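Local coordinates for lysosome-associated membrane glycoprotein 1 (PDB 5GV0) that probably serves as a heavily glycosylated component of the lysosomal membrane, this fragment being its membrane-proximal luminal domain, and takes part in LAMP assembly, at residues A[24-29]-A[36-41]; A[73-78]-A[143-148]; A[82-87]-A[106-111]. One frame throughout, in Å; residues are numbered along the deposited sequence.

Contact 1 of 3, residues A[24-29]-A[36-41]; sequences QLNITY and TVTRAF
The Y29 ring takes V37 CG1 against one face, a CH-pi contact with the methyl 3.7 Å from the ring centroid and displaced toward the rim. The same valine spans two flat groups, because V37 CG2 sits over the centre of one face of the R39 guanidinium, 3.9 Å above its plane. At the edge of that guanidinium, and in its plane, lies the phenol oxygen: R39 NE donates to Y29 OH over 2.8 Å in a nearly straight bond (168°), with ring and guanidinium planes 53° apart. With CG between the backbone N and the carbonyl carbon (chi1 68°), the Y29 ring runs beside V37. Further along this side, I27 CG2 meets the edge of the F41 ring in plane, 3.5 Å from F41 CE2. The reverse side is more polar: T28 OG1 and T38 OG1 share a 2.8 Å hydrogen bond, and the methyl T38 CG2 approaches N26 OD1 at 3.2 Å. Six backbone hydrogen bonds in the pairs L25–F41, I27–R39 and Y29–V37 complete the ladder of an antiparallel beta hairpin. D95 takes up both polar ends, hydrogen-bonded to Y29 OH and in a salt bridge with R39 NH1. On its other edge strand 14-30 pairs with strand 133-138, while L25, I27 and F41 pack onto strands 81-92 and 100-105 of the second sheet.

Contact 2 of 3, residues A[73-78]-A[143-148]; sequences FGMNAS and QAFKVD. With NAG (2-acetamido-2-deoxy-beta-D-glucopyranose), chain G.
M75 lays its side chain over one face of the F145 ring, with CG almost on the ring normal: M75 CG is 3.5 Å from the F145 centroid and only 3° off the perpendicular. The sulfur follows over the same face, M75 SD lying 4.1 Å from the F145 centroid in a Met-aromatic contact, with F145 CG its nearest ring atom. A chi1 of 63°, which sets M75 CG between the backbone N and the carbonyl carbon, brings that atom over the ring; CB and SD also touch it, so the middle of the side chain, not its methyl end, makes the contact. The rim of F145 is turned to the backbone of F73 and G74: F73 O lies near the ring plane, 3.5 Å from F145 CZ, and G74 N is at the edge in plane. Beside this, F73 CB meets A144 CB at 3.9 Å. No hydrogen bond crosses between the segments, so this is apolar packing. Beyond M75 the chain carries a glycan on N76 ND2, and N76 OD1 accepts from S78 N in an Asx turn. The contact packs strand 67-76 against A144, the last residue of strand 140-144, and F145 just beyond it; the two strands lie in different sheets. F82 of strand 81-92 touches M75, A144 and F145, and L17 of strand 14-30 packs against F73 and A144.

Contact 3 of 3, residues A[82-87]-A[106-111]; sequences FFLQGV and HSLKAL. With NAG (2-acetamido-2-deoxy-beta-D-glucopyranose), chain D.
A110 O accepts the N-H of L84 in the shortest polar bond of this contact, 2.7 Å, although bent at the hydrogen (144°). The return bond, from A110 N to L84 O, is longer at 3.1 Å; together the two make L84 and A110 an antiparallel hydrogen-bonded pair. Past this pair, L108 N donates to Q85 O over 2.9 Å, extending the attachment beyond the single bridge. By contrast, L111 O is buried here and has no partner in the model.

Side chains work on two fronts. K109 lies over one face of the F83 ring, its CE above the centre and 3.7 Å from the F83 centroid in a CH-pi contact. A bend in the lysine chain (chi3 -78°) places CE there, and the charged K109 NZ, 4.6 Å from the F83 centroid and still over the face, adds a cation-pi interaction. L108 enters the interior, where L108 CD1 packs on V87 CG2 at 3.7 Å, while its CD2 approaches a glycan sugar. L84 CB meets L111 CD1 nearby. Opposite Q72, Q85 and G86 form a classic beta bulge in strand 81-92. Segment 106-111 follows strand 100-105 and leads into strand 112-114, both partners of strand 81-92; L84 and V87 pack on strand 67-76, and L84, A110 and L111 on strand 125-128.

How the contacts relate
The three contacts illustrate how a two-sheet beta domain is held by hairpin pairing, packing between sheets and attachment of a connecting segment. Contacts 2 and 3 are neighbours, their centres about 12 Å apart: strands 67-76 and 81-92 are adjacent in one sheet, with a probable hydrogen bond from G74 N to F83 O (2.9 Å). Contact 1 stands apart, its centre about 21 Å from that of contact 3 and about 31 Å from that of contact 2; contacts 1 and 2 lie on opposite sides of the chain's centre yet share a sheet through strands 14-30 and 140-144. The sugar on N76 in contact 2 also neighbours K109 of contact 3, whose S107 and L108 lie by a second.

Contact 1 of 3, residues A[24-29]-A[36-41]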
# COMPACT_ATOMS: atom_id res chain seq x y z
N GLN A 24 -1.36 5.97 -5.33
CA GLN A 24 -1.96 6.06 -6.65
C GLN A 24 -1.77 4.76 -7.39
O GLN A 24 -0.66 4.22 -7.41
CB GLN A 24 -1.33 7.22 -7.41
CG GLN A 24 -1.70 7.35 -8.87
CD GLN A 24 -0.94 8.48 -9.50
OE1 GLN A 24 0.17 8.29 -10.00
NE2 GLN A 24 -1.51 9.68 -9.45
N LEU A 25 -2.84 4.24 -7.98
CA LEU A 25 -2.73 3.06 -8.84
C LEU A 25 -2.53 3.51 -10.28
O LEU A 25 -3.28 4.33 -10.79
CB LEU A 25 -3.98 2.19 -8.73
CG LEU A 25 -4.31 1.70 -7.32
CD1 LEU A 25 -5.74 1.22 -7.28
CD2 LEU A 25 -3.36 0.58 -6.93
N ASN A 26 -1.51 2.96 -10.93
CA ASN A 26 -1.27 3.23 -12.34
C ASN A 26 -1.56 1.94 -13.10
O ASN A 26 -0.83 0.96 -12.96
CB ASN A 26 0.17 3.71 -12.56
CG ASN A 26 0.47 4.06 -14.01
OD1 ASN A 26 0.07 3.37 -14.94
ND2 ASN A 26 1.22 5.15 -14.21
N ILE A 27 -2.65 1.94 -13.87
CA ILE A 27 -3.09 0.71 -14.52
C ILE A 27 -3.20 0.86 -16.03
O ILE A 27 -3.79 1.82 -16.55
CB ILE A 27 -4.43 0.21 -13.93
CG1 ILE A 27 -4.82 -1.12 -14.57
CG2 ILE A 27 -5.54 1.26 -14.08
CD1 ILE A 27 -5.75 -1.94 -13.73
N THR A 28 -2.59 -0.08 -16.74
CA THR A 28 -2.68 -0.16 -18.18
C THR A 28 -3.61 -1.31 -18.54
O THR A 28 -3.44 -2.42 -18.04
CB THR A 28 -1.30 -0.37 -18.81
OG1 THR A 28 -0.45 0.73 -18.47
CG2 THR A 28 -1.40 -0.47 -20.32
N TYR A 29 -4.61 -1.05 -19.37
CA TYR A 29 -5.57 -2.10 -19.71
C TYR A 29 -6.19 -1.92 -21.09
O TYR A 29 -6.08 -0.87 -21.71
CB TYR A 29 -6.68 -2.16 -18.65
CG TYR A 29 -7.60 -0.96 -18.59
CD1 TYR A 29 -7.25 0.19 -17.89
CD2 TYR A 29 -8.85 -0.99 -19.20
CE1 TYR A 29 -8.10 1.28 -17.82
CE2 TYR A 29 -9.71 0.09 -19.13
CZ TYR A 29 -9.33 1.22 -18.44
OH TYR A 29 -10.18 2.30 -18.36
N THR A 36 -5.55 0.04 -26.05
CA THR A 36 -4.87 0.06 -24.76
C THR A 36 -4.90 1.47 -24.18
O THR A 36 -4.69 2.45 -24.90
CB THR A 36 -3.42 -0.42 -24.90
OG1 THR A 36 -3.41 -1.77 -25.39
CG2 THR A 36 -2.71 -0.38 -23.57
N VAL A 37 -5.16 1.58 -22.88
CA VAL A 37 -5.13 2.88 -22.21
C VAL A 37 -4.43 2.75 -20.85
O VAL A 37 -4.44 1.68 -20.23
CB VAL A 37 -6.56 3.45 -22.02
CG1 VAL A 37 -7.32 2.68 -20.96
CG2 VAL A 37 -6.50 4.93 -21.68
N THR A 38 -3.79 3.83 -20.41
CA THR A 38 -3.17 3.88 -19.09
C THR A 38 -3.83 4.99 -18.28
O THR A 38 -3.91 6.13 -18.73
CB THR A 38 -1.67 4.12 -19.19
OG1 THR A 38 -1.07 3.04 -19.92
CG2 THR A 38 -1.03 4.20 -17.82
N ARG A 39 -4.32 4.64 -17.09
CA ARG A 39 -4.99 5.61 -16.22
C ARG A 39 -4.45 5.55 -14.80
O ARG A 39 -3.97 4.51 -14.33
CB ARG A 39 -6.50 5.36 -16.17
CG ARG A 39 -7.21 5.37 -17.53
CD ARG A 39 -8.72 5.41 -17.33
NE ARG A 39 -9.46 5.01 -18.53
CZ ARG A 39 -9.72 5.82 -19.55
NH1 ARG A 39 -10.40 5.36 -20.60
NH2 ARG A 39 -9.29 7.07 -19.53
N ALA A 40 -4.54 6.68 -14.11
CA ALA A 40 -4.20 6.74 -12.69
C ALA A 40 -5.46 6.85 -11.85
O ALA A 40 -6.36 7.63 -12.16
CB ALA A 40 -3.28 7.91 -12.41
N PHE A 41 -5.50 6.07 -10.78
CA PHE A 41 -6.58 6.13 -9.82
C PHE A 41 -5.99 6.42 -8.45
O PHE A 41 -5.31 5.57 -7.87
CB PHE A 41 -7.37 4.82 -9.80
CG PHE A 41 -8.07 4.52 -11.08
CD1 PHE A 41 -9.33 5.04 -11.33
CD2 PHE A 41 -7.47 3.74 -12.05
CE1 PHE A 41 -9.98 4.78 -12.52
CE2 PHE A 41 -8.12 3.48 -13.25
CZ PHE A 41 -9.38 4.00 -13.47

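Contact 2 of 3, residues A[73-78]-A[143-148]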
# COMPACT_ATOMS: atom_id res chain seq x y z
N PHE A 73 1.75 -6.45 4.78
CA PHE A 73 3.07 -6.22 5.34
C PHE A 73 3.56 -7.49 6.02
O PHE A 73 2.79 -8.21 6.65
CB PHE A 73 3.05 -5.06 6.34
CG PHE A 73 2.74 -3.73 5.71
CD1 PHE A 73 1.43 -3.34 5.48
CD2 PHE A 73 3.77 -2.89 5.33
CE1 PHE A 73 1.15 -2.12 4.88
CE2 PHE A 73 3.49 -1.67 4.72
CZ PHE A 73 2.19 -1.29 4.50
N GLY A 74 4.85 -7.76 5.86
CA GLY A 74 5.46 -8.91 6.48
C GLY A 74 6.66 -8.48 7.29
O GLY A 74 7.10 -7.34 7.24
N MET A 75 7.19 -9.41 8.06
CA MET A 75 8.42 -9.14 8.75
C MET A 75 9.15 -10.42 9.06
O MET A 75 8.56 -11.50 9.14
CB MET A 75 8.18 -8.35 10.03
CG MET A 75 7.35 -9.05 11.07
SD MET A 75 7.90 -8.42 12.65
CE MET A 75 9.34 -9.44 12.94
N ASN A 76 10.45 -10.27 9.23
CA ASN A 76 11.35 -11.38 9.43
C ASN A 76 11.90 -11.22 10.84
O ASN A 76 12.67 -10.29 11.11
CB ASN A 76 12.42 -11.33 8.35
CG ASN A 76 13.44 -12.42 8.46
OD1 ASN A 76 13.35 -13.31 9.30
ND2 ASN A 76 14.44 -12.35 7.59
N ALA A 77 11.46 -12.09 11.74
CA ALA A 77 11.82 -11.98 13.14
C ALA A 77 13.33 -12.04 13.34
O ALA A 77 13.87 -11.39 14.23
CB ALA A 77 11.14 -13.08 13.95
N SER A 78 14.01 -12.79 12.47
CA SER A 78 15.44 -12.98 12.57
C SER A 78 16.21 -11.73 12.19
O SER A 78 17.37 -11.58 12.54
CB SER A 78 15.89 -14.16 11.70
OG SER A 78 15.17 -15.33 12.02
N GLN A 143 4.61 2.31 9.49
CA GLN A 143 5.20 1.43 10.49
C GLN A 143 4.27 0.25 10.76
O GLN A 143 3.07 0.45 11.03
CB GLN A 143 5.48 2.20 11.77
CG GLN A 143 6.19 1.40 12.85
CD GLN A 143 6.64 2.28 13.99
OE1 GLN A 143 6.89 3.47 13.80
NE2 GLN A 143 6.74 1.71 15.19
N ALA A 144 4.80 -0.97 10.67
CA ALA A 144 4.02 -2.18 10.85
C ALA A 144 4.58 -3.05 11.97
O ALA A 144 5.79 -3.04 12.23
CB ALA A 144 3.97 -2.97 9.54
N PHE A 145 3.66 -3.76 12.62
CA PHE A 145 3.90 -4.76 13.67
C PHE A 145 4.13 -4.06 15.01
O PHE A 145 3.16 -3.77 15.70
CB PHE A 145 5.04 -5.71 13.28
CG PHE A 145 4.69 -6.58 12.09
CD1 PHE A 145 3.97 -7.76 12.27
CD2 PHE A 145 5.01 -6.19 10.80
CE1 PHE A 145 3.61 -8.54 11.19
CE2 PHE A 145 4.65 -6.97 9.71
CZ PHE A 145 3.94 -8.15 9.91
N LYS A 146 5.37 -3.78 15.37
CA LYS A 146 5.64 -3.14 16.65
C LYS A 146 5.36 -1.64 16.60
O LYS A 146 5.96 -0.92 15.80
CB LYS A 146 7.08 -3.40 17.08
CG LYS A 146 7.43 -2.89 18.46
CD LYS A 146 8.77 -3.48 18.90
CE LYS A 146 9.18 -2.97 20.27
NZ LYS A 146 9.36 -1.50 20.28
N VAL A 147 4.44 -1.18 17.44
CA VAL A 147 4.18 0.24 17.62
C VAL A 147 4.17 0.57 19.12
O VAL A 147 3.46 -0.07 19.90
CB VAL A 147 2.84 0.68 16.99
CG1 VAL A 147 2.57 2.15 17.28
CG2 VAL A 147 2.87 0.42 15.48
N ASP A 148 4.98 1.55 19.51
CA ASP A 148 5.12 1.93 20.91
C ASP A 148 4.42 3.25 21.18
O ASP A 148 4.57 4.20 20.42
CB ASP A 148 6.60 2.03 21.28
CG ASP A 148 7.34 0.73 21.08
OD1 ASP A 148 6.85 -0.31 21.55
OD2 ASP A 148 8.41 0.75 20.43
C1 NAG G . 15.50 -13.31 7.57
C2 NAG G . 15.99 -13.58 6.16
C3 NAG G . 17.05 -14.66 6.19
C4 NAG G . 18.19 -14.24 7.12
C5 NAG G . 17.65 -13.83 8.50
C6 NAG G . 18.71 -13.16 9.34
C7 NAG G . 14.60 -13.24 4.17
C8 NAG G . 13.45 -13.74 3.36
N2 NAG G . 14.90 -13.94 5.27
O3 NAG G . 17.55 -14.88 4.88
O4 NAG G . 19.10 -15.32 7.28
O5 NAG G . 16.59 -12.87 8.37
O6 NAG G . 19.21 -12.00 8.70
O7 NAG G . 15.24 -12.24 3.85

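Contact 3 of 3, residues A[82-87]-A[106-111]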
# COMPACT_ATOMS: atom_id res chain seq x y z
N PHE A 82 10.53 -4.93 8.87
CA PHE A 82 9.22 -5.08 8.26
C PHE A 82 9.24 -4.46 6.87
O PHE A 82 10.12 -3.66 6.55
CB PHE A 82 8.10 -4.46 9.11
CG PHE A 82 8.16 -2.95 9.21
CD1 PHE A 82 7.58 -2.14 8.25
CD2 PHE A 82 8.79 -2.35 10.29
CE1 PHE A 82 7.64 -0.76 8.35
CE2 PHE A 82 8.85 -0.97 10.40
CZ PHE A 82 8.27 -0.18 9.44
N PHE A 83 8.25 -4.82 6.06
CA PHE A 83 8.21 -4.38 4.67
C PHE A 83 6.85 -4.68 4.07
O PHE A 83 6.12 -5.56 4.54
CB PHE A 83 9.32 -5.05 3.84
CG PHE A 83 9.42 -6.54 4.04
CD1 PHE A 83 8.67 -7.41 3.26
CD2 PHE A 83 10.25 -7.06 5.01
CE1 PHE A 83 8.76 -8.78 3.45
CE2 PHE A 83 10.35 -8.43 5.20
CZ PHE A 83 9.60 -9.29 4.42
N LEU A 84 6.51 -3.92 3.03
CA LEU A 84 5.38 -4.25 2.18
C LEU A 84 5.76 -5.50 1.39
O LEU A 84 6.75 -5.49 0.65
CB LEU A 84 5.06 -3.10 1.24
CG LEU A 84 3.92 -3.35 0.25
CD1 LEU A 84 2.58 -3.33 0.97
CD2 LEU A 84 3.94 -2.32 -0.86
N GLN A 85 5.00 -6.58 1.58
CA GLN A 85 5.32 -7.83 0.90
C GLN A 85 4.28 -8.20 -0.15
O GLN A 85 4.53 -9.04 -1.01
CB GLN A 85 5.48 -8.97 1.92
CG GLN A 85 4.24 -9.38 2.65
CD GLN A 85 4.50 -10.53 3.61
OE1 GLN A 85 5.58 -11.12 3.62
NE2 GLN A 85 3.50 -10.83 4.44
N GLY A 86 3.11 -7.57 -0.11
CA GLY A 86 2.07 -7.95 -1.04
C GLY A 86 1.08 -6.86 -1.37
O GLY A 86 0.82 -5.97 -0.56
N VAL A 87 0.52 -6.94 -2.57
CA VAL A 87 -0.57 -6.07 -3.00
C VAL A 87 -1.65 -6.92 -3.65
O VAL A 87 -1.36 -7.80 -4.46
CB VAL A 87 -0.07 -5.00 -4.00
CG1 VAL A 87 -1.24 -4.38 -4.78
CG2 VAL A 87 0.74 -3.94 -3.28
N HIS A 106 2.41 -11.14 -4.34
CA HIS A 106 2.76 -11.34 -2.93
C HIS A 106 4.24 -11.65 -2.78
O HIS A 106 4.65 -12.29 -1.81
CB HIS A 106 1.91 -12.46 -2.33
CG HIS A 106 0.45 -12.16 -2.34
ND1 HIS A 106 -0.16 -11.37 -1.39
CD2 HIS A 106 -0.53 -12.53 -3.20
CE1 HIS A 106 -1.45 -11.27 -1.66
NE2 HIS A 106 -1.70 -11.96 -2.76
N SER A 107 5.03 -11.15 -3.73
CA SER A 107 6.47 -11.31 -3.69
C SER A 107 7.17 -9.95 -3.76
O SER A 107 8.14 -9.76 -4.50
CB SER A 107 6.94 -12.22 -4.83
OG SER A 107 8.25 -12.70 -4.59
N LEU A 108 6.66 -8.99 -2.99
CA LEU A 108 7.21 -7.65 -2.97
C LEU A 108 8.15 -7.47 -1.79
O LEU A 108 8.08 -8.21 -0.81
CB LEU A 108 6.10 -6.60 -2.88
CG LEU A 108 4.98 -6.72 -3.91
CD1 LEU A 108 3.95 -5.64 -3.68
CD2 LEU A 108 5.53 -6.61 -5.33
N LYS A 109 9.01 -6.46 -1.88
CA LYS A 109 9.77 -6.02 -0.72
C LYS A 109 10.06 -4.54 -0.88
O LYS A 109 11.03 -4.14 -1.53
CB LYS A 109 11.06 -6.81 -0.55
CG LYS A 109 11.83 -6.40 0.71
CD LYS A 109 12.89 -7.41 1.11
CE LYS A 109 12.28 -8.61 1.81
NZ LYS A 109 13.32 -9.56 2.31
N ALA A 110 9.17 -3.73 -0.32
CA ALA A 110 9.31 -2.28 -0.38
C ALA A 110 8.96 -1.70 0.97
O ALA A 110 8.50 -2.42 1.87
CB ALA A 110 8.42 -1.70 -1.48
N LEU A 111 9.19 -0.40 1.12
CA LEU A 111 8.87 0.33 2.35
C LEU A 111 9.50 -0.37 3.56
O LEU A 111 8.90 -0.47 4.63
CB LEU A 111 7.35 0.45 2.52
CG LEU A 111 6.51 0.81 1.29
CD1 LEU A 111 5.04 0.99 1.67
CD2 LEU A 111 7.05 2.07 0.60
C1 NAG D . 6.05 -9.49 -8.49
C2 NAG D . 6.40 -9.97 -9.90
C3 NAG D . 7.82 -10.51 -9.90
C4 NAG D . 8.79 -9.47 -9.36
C5 NAG D . 8.32 -8.97 -8.00
C6 NAG D . 9.16 -7.83 -7.46
C7 NAG D . 4.63 -10.80 -11.39
C8 NAG D . 3.77 -11.98 -11.76
N2 NAG D . 5.47 -10.99 -10.37
O3 NAG D . 8.19 -10.89 -11.23
O4 NAG D . 10.08 -10.06 -9.21
O5 NAG D . 6.97 -8.48 -8.10
O6 NAG D . 9.30 -6.80 -8.42
O7 NAG D . 4.54 -9.73 -11.98